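Local coordinates for protein leucyl aminopeptidase (PDB 5NTD) that probably removes leucine and other residues from the amino terminus of peptides as a manganese-binding M17 leucyl aminopeptidase, and binds the inhibitor bestatin, at residues G[395-400]-G[492-497]; G[285-290]-G[376-381]. All blocks are in the same frame, centred on the assembly; numbering follows the deposited sequence.

Interaction 1: residues G[395-400]-G[492-497]; sequences VVIDMA and IHVDLA
The edge of the His493 ring, at ND1, meets the Asp398 carboxylate, while Asp495 N lies over one face of the ring, offset toward the rim. Asp398 and His493 belong to neighbouring parallel strands of the central mixed sheet of the catalytic domain; the segment axes run 12° apart. His493 ND1 donates to the syn lone pair of Asp398 OD1, at 2.6 Å, and the acceptor sits 3° out of the ring plane. The two planes are nevertheless twisted by 32°. Asp398 OD2 is hydrogen-bonded to His491 NE2, so each oxygen has a histidine partner.

Parallel pairing is evident from Asp398, whose N donates to Ile492 O and whose O accepts from Val494 N. Ala400 repeats the pattern, its N bonding to Val494 O and its O to Leu496 N. On the sheet face away from the Asp-His pair, Ile397 and Ile492 lie side by side, as do Met399 and Val494; helix 511-519 touches the first three, strand 415-419 Val494. Beyond the strand end, Leu496 CD1 packs 3.4 Å from Ala400 C, and its CD2 lies 4.0 Å from Met399 CE, the two side chains crossing at about a right angle.

Interaction 2: residues G[285-290]-G[376-381]; sequences SLVGKG and IVLGDG. With MN (manganese (II) ion), chain B; BES (2-(3-amino-2-hydroxy-4-phenyl-butyrylamino)-4-methyl-pentanoic acid), chain C.
One of the two manganese sites of the M17 catalytic centre receives its lysine ligand from this strand-helix contact. Lys289 NZ binds the metal at 2.1 Å, and bestatin chelates the same ion through N2 (2.0 Å) and O2 (1.9 Å). Asp294, Asp312 and Glu373 complete the coordination. The lysine reaches it with an extended chain: CG is anti to the backbone N (chi1 176°), and the later torsions are also close to 180°.

At the base of that chain the packing is apolar, without hydrogen bonds between the segments. Leu378 CD2 carries much of it, resting 3.7 Å from Lys289 N and 4.1 Å from Lys289 CB while also meeting Val287 CG1 at 3.9 Å. Val287 CG1 then presses on the bare backbone of Gly381, 3.8 Å from its CA, and Val287 CG2 approaches Gly381 O.

The short segment axes pass 8.3 Å apart at 154°, so segment 376-381 of helix 374-387 runs roughly antiparallel to segment 285-290 of strand 283-291. That strand lies between strands 334-344 and 395-400, while helix 254-260 touches the helix through Ile376 and Val377.

Overall arrangement
Strand 395-400 joins the two contacts, whose centres are 9 Å apart. It follows helix 374-387 of interaction 2 in the chain and pairs in parallel with strand 283-291, as Ile397 O to Val287 N (2.8 Å) and Ile397 N to Ser285 O (2.9 Å) indicate; strand 490-495 flanks it in interaction 1. Packing continues across the pair, with Ala400 CB 3.5 Å from Lys289 CB. Both interactions run toward the bestatin site: Lys289 binds manganese directly, the side chain of Ala400 is about 8 Å from a manganese ion, and that of Ala497 is about 4 Å from bestatin.

Interaction 1: residues G[395-400]-G[492-497]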
# COMPACT_ATOMS: atom_id res chain seq x y z
N VAL G 395 -4.05 15.50 42.31
CA VAL G 395 -3.27 15.06 41.18
C VAL G 395 -4.04 13.96 40.48
O VAL G 395 -4.54 13.05 41.11
CB VAL G 395 -1.90 14.48 41.58
CG1 VAL G 395 -1.13 14.02 40.36
CG2 VAL G 395 -1.09 15.52 42.34
N VAL G 396 -4.10 14.07 39.16
CA VAL G 396 -4.67 13.00 38.31
C VAL G 396 -3.55 12.43 37.46
O VAL G 396 -2.83 13.17 36.79
CB VAL G 396 -5.76 13.49 37.39
CG1 VAL G 396 -6.21 12.38 36.44
CG2 VAL G 396 -6.95 13.96 38.18
N ILE G 397 -3.39 11.11 37.52
CA ILE G 397 -2.41 10.41 36.71
C ILE G 397 -3.15 9.44 35.84
O ILE G 397 -3.83 8.53 36.34
CB ILE G 397 -1.39 9.63 37.53
CG1 ILE G 397 -0.67 10.53 38.51
CG2 ILE G 397 -0.36 8.95 36.61
CD1 ILE G 397 0.21 9.77 39.49
N ASP G 398 -3.06 9.63 34.53
CA ASP G 398 -3.60 8.62 33.63
C ASP G 398 -2.42 7.91 32.95
O ASP G 398 -1.41 8.53 32.64
CB ASP G 398 -4.61 9.19 32.64
CG ASP G 398 -3.97 9.87 31.45
OD1 ASP G 398 -3.42 9.15 30.60
OD2 ASP G 398 -3.97 11.11 31.43
N MET G 399 -2.57 6.61 32.80
CA MET G 399 -1.56 5.78 32.18
C MET G 399 -2.20 4.96 31.08
O MET G 399 -3.24 4.35 31.28
CB MET G 399 -0.88 4.83 33.17
CG MET G 399 -0.25 5.56 34.36
SD MET G 399 0.63 4.47 35.48
CE MET G 399 2.31 4.76 35.00
N ALA G 400 -1.56 4.95 29.92
CA ALA G 400 -2.17 4.37 28.71
C ALA G 400 -1.17 4.01 27.65
O ALA G 400 -0.22 4.73 27.40
CB ALA G 400 -3.17 5.34 28.14
N ILE G 492 -1.05 14.45 35.07
CA ILE G 492 0.07 13.76 34.47
C ILE G 492 -0.45 12.65 33.55
O ILE G 492 -1.04 11.69 34.01
CB ILE G 492 0.97 13.08 35.52
CG1 ILE G 492 1.50 14.12 36.53
CG2 ILE G 492 2.15 12.39 34.83
CD1 ILE G 492 2.16 13.52 37.74
N HIS G 493 -0.22 12.84 32.25
CA HIS G 493 -0.58 11.84 31.26
C HIS G 493 0.67 11.06 30.89
O HIS G 493 1.66 11.62 30.45
CB HIS G 493 -1.20 12.50 30.04
CG HIS G 493 -1.29 11.58 28.85
ND1 HIS G 493 -2.02 10.41 28.86
CD2 HIS G 493 -0.70 11.63 27.64
CE1 HIS G 493 -1.87 9.79 27.71
NE2 HIS G 493 -1.09 10.52 26.94
N VAL G 494 0.61 9.77 31.10
CA VAL G 494 1.72 8.84 30.83
C VAL G 494 1.39 7.92 29.65
O VAL G 494 0.51 7.07 29.73
CB VAL G 494 2.06 7.96 32.04
CG1 VAL G 494 3.34 7.17 31.81
CG2 VAL G 494 2.22 8.81 33.28
N ASP G 495 2.08 8.14 28.55
CA ASP G 495 1.90 7.33 27.34
C ASP G 495 2.99 6.28 27.40
O ASP G 495 4.17 6.57 27.21
CB ASP G 495 2.00 8.17 26.07
CG ASP G 495 1.51 7.42 24.82
OD1 ASP G 495 1.53 6.17 24.82
OD2 ASP G 495 1.12 8.09 23.84
N LEU G 496 2.59 5.07 27.67
CA LEU G 496 3.55 3.95 27.83
C LEU G 496 3.32 2.79 26.84
O LEU G 496 3.54 1.63 27.13
CB LEU G 496 3.57 3.42 29.27
CG LEU G 496 2.25 3.38 30.04
CD1 LEU G 496 1.25 2.45 29.39
CD2 LEU G 496 2.52 2.92 31.46
N ALA G 497 2.95 3.19 25.64
CA ALA G 497 2.68 2.24 24.53
C ALA G 497 3.76 1.18 24.40
O ALA G 497 3.49 -0.00 24.33
CB ALA G 497 2.46 2.97 23.21

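Interaction 2: residues G[285-290]-G[376-381]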
# COMPACT_ATOMS: atom_id res chain seq x y z
N SER G 285 -5.77 10.57 42.07
CA SER G 285 -6.65 9.72 41.24
C SER G 285 -5.88 9.14 40.07
O SER G 285 -5.29 9.87 39.27
CB SER G 285 -7.84 10.48 40.72
OG SER G 285 -8.77 10.75 41.76
N LEU G 286 -5.90 7.83 40.01
CA LEU G 286 -5.27 7.10 38.93
C LEU G 286 -6.34 6.69 37.93
O LEU G 286 -7.41 6.24 38.32
CB LEU G 286 -4.57 5.83 39.42
CG LEU G 286 -3.56 6.03 40.56
CD1 LEU G 286 -3.07 4.68 41.07
CD2 LEU G 286 -2.37 6.86 40.11
N VAL G 287 -6.01 6.81 36.65
CA VAL G 287 -6.91 6.37 35.57
C VAL G 287 -6.11 5.58 34.53
O VAL G 287 -5.13 6.04 34.04
CB VAL G 287 -7.57 7.57 34.89
CG1 VAL G 287 -8.59 7.11 33.86
CG2 VAL G 287 -8.26 8.44 35.93
N GLY G 288 -6.56 4.38 34.23
CA GLY G 288 -5.83 3.48 33.34
C GLY G 288 -6.62 3.02 32.13
O GLY G 288 -7.79 2.67 32.24
N LYS G 289 -5.96 3.05 30.97
CA LYS G 289 -6.55 2.54 29.71
C LYS G 289 -6.52 1.03 29.80
O LYS G 289 -5.46 0.40 29.78
CB LYS G 289 -5.79 3.03 28.46
CG LYS G 289 -6.29 2.46 27.14
CD LYS G 289 -5.39 2.81 25.93
CE LYS G 289 -5.85 2.12 24.63
NZ LYS G 289 -4.98 2.26 23.43
N GLY G 290 -7.70 0.45 29.92
CA GLY G 290 -7.84 -1.00 30.04
C GLY G 290 -8.45 -1.65 28.83
O GLY G 290 -9.48 -2.34 28.91
N ILE G 376 -10.72 8.33 24.19
CA ILE G 376 -12.18 8.46 24.46
C ILE G 376 -12.53 7.83 25.81
O ILE G 376 -13.20 8.38 26.65
CB ILE G 376 -13.00 7.79 23.35
CG1 ILE G 376 -12.87 8.62 22.05
CG2 ILE G 376 -14.45 7.66 23.76
CD1 ILE G 376 -13.49 7.98 20.84
N VAL G 377 -12.05 6.64 25.97
CA VAL G 377 -12.27 5.85 27.17
C VAL G 377 -11.67 6.59 28.40
O VAL G 377 -12.27 6.72 29.45
CB VAL G 377 -11.67 4.46 26.84
CG1 VAL G 377 -10.72 3.94 27.85
CG2 VAL G 377 -12.78 3.50 26.46
N LEU G 378 -10.49 7.13 28.21
CA LEU G 378 -9.81 7.89 29.25
C LEU G 378 -10.52 9.19 29.56
O LEU G 378 -10.46 9.70 30.68
CB LEU G 378 -8.36 8.16 28.85
CG LEU G 378 -7.46 6.94 28.83
CD1 LEU G 378 -6.17 7.24 28.10
CD2 LEU G 378 -7.16 6.46 30.24
N GLY G 379 -11.14 9.76 28.55
CA GLY G 379 -11.92 11.01 28.75
C GLY G 379 -13.04 10.82 29.78
O GLY G 379 -13.25 11.64 30.67
N ASP G 380 -13.71 9.71 29.66
CA ASP G 380 -14.74 9.33 30.63
C ASP G 380 -14.12 9.00 32.01
O ASP G 380 -14.64 9.35 33.04
CB ASP G 380 -15.58 8.16 30.12
CG ASP G 380 -16.73 8.63 29.24
OD1 ASP G 380 -16.99 9.85 29.16
OD2 ASP G 380 -17.43 7.76 28.67
N GLY G 381 -12.98 8.32 31.97
CA GLY G 381 -12.22 7.96 33.18
C GLY G 381 -11.79 9.16 34.01
O GLY G 381 -12.03 9.21 35.20
MN MN B . -5.50 1.14 21.77
N2 BES C . -3.51 1.04 21.41
C1 BES C . -3.06 1.81 20.25
C6 BES C . -1.66 2.44 20.43
C7 BES C . -0.46 1.57 20.19
C8 BES C . 0.03 0.74 21.19
C12 BES C . 0.21 1.62 18.98
C9 BES C . 1.15 -0.05 20.97
C11 BES C . 1.34 0.81 18.75
C10 BES C . 1.81 -0.03 19.74
C2 BES C . -4.15 2.87 19.98
O2 BES C . -5.49 2.47 20.39
C3 BES C . -4.19 3.13 18.50
O3 BES C . -4.96 2.36 17.88
N1 BES C . -3.43 4.16 18.11
C4 BES C . -3.29 4.62 16.76
C13 BES C . -4.30 5.72 16.43
C14 BES C . -4.48 5.99 14.93
C15 BES C . -4.63 4.79 14.02
C16 BES C . -5.71 6.84 14.73
C5 BES C . -1.93 5.20 16.53
O1 BES C . -1.38 4.94 15.46
O4 BES C . -1.41 5.91 17.39